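Local structure of tubulin-like protein CetZ1 (Haloferax volcanii, 4B46) at residues G115-A120 with Q155-E160; G226-V231 with L283-E288. The protein binds GTP as a tubulin-like cytoskeletal GTPase and controls cell shape, being essential for the rod-shaped cells needed for efficient swimming. All coordinates share one frame; numbering follows the deposited sequence.

Interaction 1: G115-A120 with Q155-E160; sequences GAPVLA and QTFVRE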
loop_
_atom_site.group_PDB
_atom_site.type_symbol
_atom_site.label_atom_id
_atom_site.label_comp_id
_atom_site.label_asym_id
_atom_site.label_seq_id
_atom_site.Cartn_x
_atom_site.Cartn_y
_atom_site.Cartn_z
ATOM N N GLY A 115 6.135 4.085 14.462
ATOM C CA GLY A 115 7.364 4.372 13.733
ATOM C C GLY A 115 7.220 4.749 12.266
ATOM O O GLY A 115 8.029 5.527 11.746
ATOM N N ALA A 116 6.210 4.203 11.590
ATOM C CA ALA A 116 6.017 4.531 10.174
ATOM C C ALA A 116 5.862 6.032 9.901
ATOM O O ALA A 116 6.515 6.548 9.001
ATOM C CB ALA A 116 4.870 3.718 9.549
ATOM N N PRO A 117 5.024 6.748 10.682
ATOM C CA PRO A 117 4.925 8.190 10.416
ATOM C C PRO A 117 6.219 8.943 10.711
ATOM O O PRO A 117 6.500 9.956 10.061
ATOM C CB PRO A 117 3.840 8.657 11.390
ATOM C CG PRO A 117 3.073 7.433 11.717
ATOM C CD PRO A 117 4.082 6.336 11.739
ATOM N N VAL A 118 6.977 8.471 11.696
ATOM C CA VAL A 118 8.253 9.078 12.037
ATOM C C VAL A 118 9.212 8.905 10.870
ATOM O O VAL A 118 9.898 9.846 10.470
ATOM C CB VAL A 118 8.846 8.467 13.337
ATOM C CG1 VAL A 118 10.323 8.875 13.525
ATOM C CG2 VAL A 118 8.017 8.885 14.531
ATOM N N LEU A 119 9.237 7.708 10.298
ATOM C CA LEU A 119 10.101 7.468 9.149
ATOM C C LEU A 119 9.676 8.309 7.946
ATOM O O LEU A 119 10.536 8.890 7.264
ATOM C CB LEU A 119 10.127 5.987 8.759
ATOM C CG LEU A 119 10.953 5.680 7.497
ATOM C CD1 LEU A 119 12.416 6.129 7.625
ATOM C CD2 LEU A 119 10.865 4.200 7.132
ATOM N N ALA A 120 8.367 8.372 7.684
ATOM C CA ALA A 120 7.878 9.116 6.515
ATOM C C ALA A 120 8.321 10.572 6.576
ATOM O O ALA A 120 8.781 11.131 5.585
ATOM C CB ALA A 120 6.352 9.014 6.382
ATOM N N GLN A 155 -4.048 9.359 11.785
ATOM C CA GLN A 155 -4.046 10.820 11.840
ATOM C C GLN A 155 -2.665 11.374 11.517
ATOM O O GLN A 155 -2.540 12.340 10.772
ATOM C CB GLN A 155 -4.461 11.320 13.228
ATOM C CG GLN A 155 -5.844 10.897 13.678
ATOM C CD GLN A 155 -6.947 11.692 13.011
ATOM O OE1 GLN A 155 -7.720 11.157 12.218
ATOM N NE2 GLN A 155 -7.030 12.977 13.337
ATOM N N THR A 156 -1.633 10.751 12.078
ATOM C CA THR A 156 -0.269 11.250 11.911
ATOM C C THR A 156 0.307 10.825 10.573
ATOM O O THR A 156 0.902 11.635 9.857
ATOM C CB THR A 156 0.659 10.741 13.032
ATOM O OG1 THR A 156 0.051 10.999 14.296
ATOM C CG2 THR A 156 2.017 11.451 12.977
ATOM N N PHE A 157 0.138 9.548 10.244
ATOM C CA PHE A 157 0.679 8.982 9.001
ATOM C C PHE A 157 0.192 9.740 7.753
ATOM O O PHE A 157 0.980 10.045 6.849
ATOM C CB PHE A 157 0.261 7.512 8.900
ATOM C CG PHE A 157 1.160 6.664 8.047
ATOM C CD1 PHE A 157 2.339 7.168 7.523
ATOM C CD2 PHE A 157 0.834 5.343 7.796
ATOM C CE1 PHE A 157 3.171 6.369 6.747
ATOM C CE2 PHE A 157 1.655 4.541 7.017
ATOM C CZ PHE A 157 2.828 5.065 6.485
ATOM N N VAL A 158 -1.106 10.038 7.706
ATOM C CA VAL A 158 -1.690 10.661 6.521
ATOM C C VAL A 158 -1.100 12.052 6.310
ATOM O O VAL A 158 -0.969 12.521 5.181
ATOM C CB VAL A 158 -3.247 10.696 6.587
ATOM C CG1 VAL A 158 -3.726 11.748 7.569
ATOM C CG2 VAL A 158 -3.847 10.944 5.200
ATOM N N ARG A 159 -0.704 12.693 7.403
ATOM C CA ARG A 159 -0.142 14.031 7.338
ATOM C C ARG A 159 1.337 14.048 6.956
ATOM O O ARG A 159 1.861 15.087 6.557
ATOM C CB ARG A 159 -0.360 14.763 8.667
ATOM C CG ARG A 159 -1.783 15.283 8.852
ATOM C CD ARG A 159 -2.096 15.542 10.318
ATOM N NE ARG A 159 -3.444 16.075 10.530
ATOM C CZ ARG A 159 -4.563 15.351 10.499
ATOM N NH1 ARG A 159 -4.518 14.051 10.245
ATOM N NH2 ARG A 159 -5.736 15.935 10.715
ATOM N N GLU A 160 2.012 12.906 7.067
ATOM C CA GLU A 160 3.466 12.867 6.842
ATOM C C GLU A 160 3.887 12.272 5.508
ATOM O O GLU A 160 5.063 12.298 5.169
ATOM C CB GLU A 160 4.174 12.088 7.959
ATOM C CG GLU A 160 3.947 12.639 9.368
ATOM C CD GLU A 160 4.420 14.071 9.550
ATOM O OE1 GLU A 160 5.196 14.581 8.714
ATOM O OE2 GLU A 160 4.009 14.691 10.546
#
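With CG anti to its backbone N (chi1 -156°), Phe157 extends its ring toward the helix of 115-120, where Ala116 and Ala120 receive it. The CB of Ala116 sits over one face, 4.2 Å from the ring centroid and 23° off the normal, a CH-pi contact displaced toward the rim near CZ. Ala120 comes instead at the edge, its CB near the ring plane and 4.2 Å from Phe157 CE1. The second torsion that matters is that of Thr156: its CG2 lies anti to the backbone N and meets Pro117 CB at 3.7 Å, while its OG1 makes a weak hydrogen bond to Arg152 O within its own helix.

Pro117 also touches Phe157, its CG 4.0 Å from Phe157 CB. The proline ring leaves its N without a bond to the preceding turn, and helix 111-126 is kinked there. One turn on, Glu160 brings its CG to 3.8 Å from Pro117 O.

The two helices run nearly parallel, 18° apart with axes 8.6 Å from each other, as expected of neighbouring helices on one face of the Rossmann-like GTPase sheet; Ala116 and Phe157 both rest on Val103 of strand 100-106. Helix 111-126 starts within the glycine-rich tubulin signature, whose Gly110, Thr111 and Gly112 bind GTP. With apolar carbons doing most of the touching, the contact relies on shape: two alanines and a compact proline ring leave room for the phenyl ring beside helix 111-126, over strand 100-106.

Interaction 2: G226-V231 with L283-E288; sequences GGVSTV and LTLPCE
Thr230 and Thr284 bring their hydroxyls close together, OG1 to OG1 3.4 Å, but use them differently. In Thr230, OG1 is anti to the backbone N (chi1 -174°) and donates to Leu285 O at 2.7 Å. That donor lies well to the side of the carbonyl, with a C=O...OG1 angle of 116°. The methyl CG2 of Thr230 takes the crowded position between N and carbonyl carbon and meets Cys287 SG at 3.8 Å. An alanine here would probably leave Leu285 O without this hydroxyl donor and open a gap beside the Cys287 sulfur, so that the loop would be held less firmly.

Thr284 presents its OG1 to the strand backbone: Val231 N donates to it at 2.9 Å, and the same oxygen is hydrogen-bonded to Val166 O. A hydroxyl thus stands between Val231 of strand 228-237 and Val166 of the parallel strand 163-168, just beyond the backbone bonds that join Ser229 to Leu164 and Val166. Strand 228-237 is where the mixed sheet changes character, with the parallel GTPase strands on one flank and antiparallel 339-347 on the other; the loop between helix 265-280 and strand 294-301 packs against it there. Thr284 also gives its own N to Val231 O, at 3.0 Å and an N-H...O angle of 159°. Leu283 CA adds a CA-H...O contact to that carbonyl.

The apolar part is split around these bonds. Thr284 CG2 lies 3.8 Å from Val231 CB, and Phe194 of helix 179-198 touches both residues. Toward the start of the strand, the side chains of Val228 and Leu285 cross at about a right angle, CG1 to CD2 at 3.6 Å, and both rest on Val166.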
loop_
_atom_site.group_PDB
_atom_site.type_symbol
_atom_site.label_atom_id
_atom_site.label_comp_id
_atom_site.label_asym_id
_atom_site.label_seq_id
_atom_site.Cartn_x
_atom_site.Cartn_y
_atom_site.Cartn_z
ATOM N N GLY A 226 -2.736 14.253 -2.671
ATOM C CA GLY A 226 -2.601 13.857 -1.277
ATOM C C GLY A 226 -3.843 13.216 -0.680
ATOM O O GLY A 226 -4.817 12.934 -1.381
ATOM N N GLY A 227 -3.809 12.980 0.625
ATOM C CA GLY A 227 -4.933 12.371 1.309
ATOM C C GLY A 227 -4.862 10.861 1.261
ATOM O O GLY A 227 -3.783 10.287 1.320
ATOM N N VAL A 228 -6.020 10.224 1.127
ATOM C CA VAL A 228 -6.137 8.773 1.198
ATOM C C VAL A 228 -6.464 8.189 -0.171
ATOM O O VAL A 228 -7.280 8.747 -0.904
ATOM C CB VAL A 228 -7.264 8.393 2.189
ATOM C CG1 VAL A 228 -7.538 6.904 2.154
ATOM C CG2 VAL A 228 -6.903 8.838 3.599
ATOM N N SER A 229 -5.839 7.065 -0.518
ATOM C CA SER A 229 -6.182 6.362 -1.754
ATOM C C SER A 229 -6.670 4.946 -1.509
ATOM O O SER A 229 -6.329 4.321 -0.510
ATOM C CB SER A 229 -5.006 6.330 -2.726
ATOM O OG SER A 229 -4.623 7.641 -3.071
ATOM N N THR A 230 -7.462 4.445 -2.449
ATOM C CA THR A 230 -8.001 3.091 -2.378
ATOM C C THR A 230 -7.829 2.438 -3.746
ATOM O O THR A 230 -7.765 3.127 -4.773
ATOM C CB THR A 230 -9.492 3.096 -1.937
ATOM O OG1 THR A 230 -9.965 1.750 -1.734
ATOM C CG2 THR A 230 -10.388 3.806 -2.972
ATOM N N VAL A 231 -7.742 1.112 -3.771
ATOM C CA VAL A 231 -7.547 0.407 -5.030
ATOM C C VAL A 231 -8.637 -0.630 -5.316
ATOM O O VAL A 231 -8.968 -1.447 -4.458
ATOM C CB VAL A 231 -6.140 -0.248 -5.089
ATOM C CG1 VAL A 231 -6.035 -1.228 -6.234
ATOM C CG2 VAL A 231 -5.068 0.835 -5.217
ATOM N N LEU A 283 -12.988 -2.952 -2.602
ATOM C CA LEU A 283 -11.823 -2.074 -2.636
ATOM C C LEU A 283 -10.877 -2.366 -1.473
ATOM O O LEU A 283 -11.295 -2.910 -0.461
ATOM C CB LEU A 283 -12.289 -0.626 -2.548
ATOM C CG LEU A 283 -13.338 -0.247 -3.598
ATOM C CD1 LEU A 283 -13.651 1.226 -3.465
ATOM C CD2 LEU A 283 -12.846 -0.576 -5.013
ATOM N N THR A 284 -9.609 -1.992 -1.618
ATOM C CA THR A 284 -8.644 -2.158 -0.529
ATOM C C THR A 284 -9.161 -1.424 0.707
ATOM O O THR A 284 -9.159 -1.972 1.815
ATOM C CB THR A 284 -7.220 -1.680 -0.939
ATOM O OG1 THR A 284 -7.246 -0.299 -1.323
ATOM C CG2 THR A 284 -6.692 -2.517 -2.106
ATOM N N LEU A 285 -9.637 -0.196 0.494
ATOM C CA LEU A 285 -10.401 0.549 1.491
ATOM C C LEU A 285 -11.807 0.811 0.963
ATOM O O LEU A 285 -11.979 1.588 0.035
ATOM C CB LEU A 285 -9.726 1.892 1.826
ATOM C CG LEU A 285 -10.544 2.848 2.716
ATOM C CD1 LEU A 285 -10.795 2.271 4.132
ATOM C CD2 LEU A 285 -9.875 4.216 2.803
ATOM N N PRO A 286 -12.826 0.159 1.551
ATOM C CA PRO A 286 -14.194 0.390 1.065
ATOM C C PRO A 286 -14.619 1.847 1.225
ATOM O O PRO A 286 -14.274 2.497 2.221
ATOM C CB PRO A 286 -15.051 -0.525 1.954
ATOM C CG PRO A 286 -14.129 -1.598 2.373
ATOM C CD PRO A 286 -12.765 -0.930 2.537
ATOM N N CYS A 287 -15.333 2.355 0.225
ATOM C CA CYS A 287 -15.842 3.719 0.226
ATOM C C CYS A 287 -16.757 3.897 -0.975
ATOM O O CYS A 287 -16.858 3.015 -1.822
ATOM C CB CYS A 287 -14.690 4.731 0.156
ATOM S SG CYS A 287 -13.662 4.628 -1.335
ATOM N N GLU A 288 -17.437 5.030 -1.054
ATOM C CA GLU A 288 -18.148 5.363 -2.275
ATOM C C GLU A 288 -17.128 6.007 -3.198
ATOM O O GLU A 288 -16.342 6.838 -2.763
ATOM C CB GLU A 288 -19.310 6.303 -1.991
ATOM C CG GLU A 288 -20.507 5.570 -1.388
ATOM C CD GLU A 288 -21.552 6.504 -0.826
ATOM O OE1 GLU A 288 -21.357 7.006 0.305
ATOM O OE2 GLU A 288 -22.578 6.716 -1.509
#

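Both contacts are largely buried, but interaction 1 reaches an exposed margin at Thr156, whereas none of the touching residues of interaction 2 is exposed. They hold different elements: interaction 1 joins two neighbouring helices on one face of the GTPase sheet, interaction 2 a loop to a strand, both of the C-terminal family region, the strand adjoining the parallel GTPase strands. The chemistry follows place. Helix sides meet through carbon, with an aromatic ring and no hydrogen bonds between the segments, while strand and irregular loop pair through one backbone bond and two that use threonine hydroxyls. The two meet directly where Val158 CG2 packs 3.9 Å from Gly227 O, although their centres are about 18 Å apart.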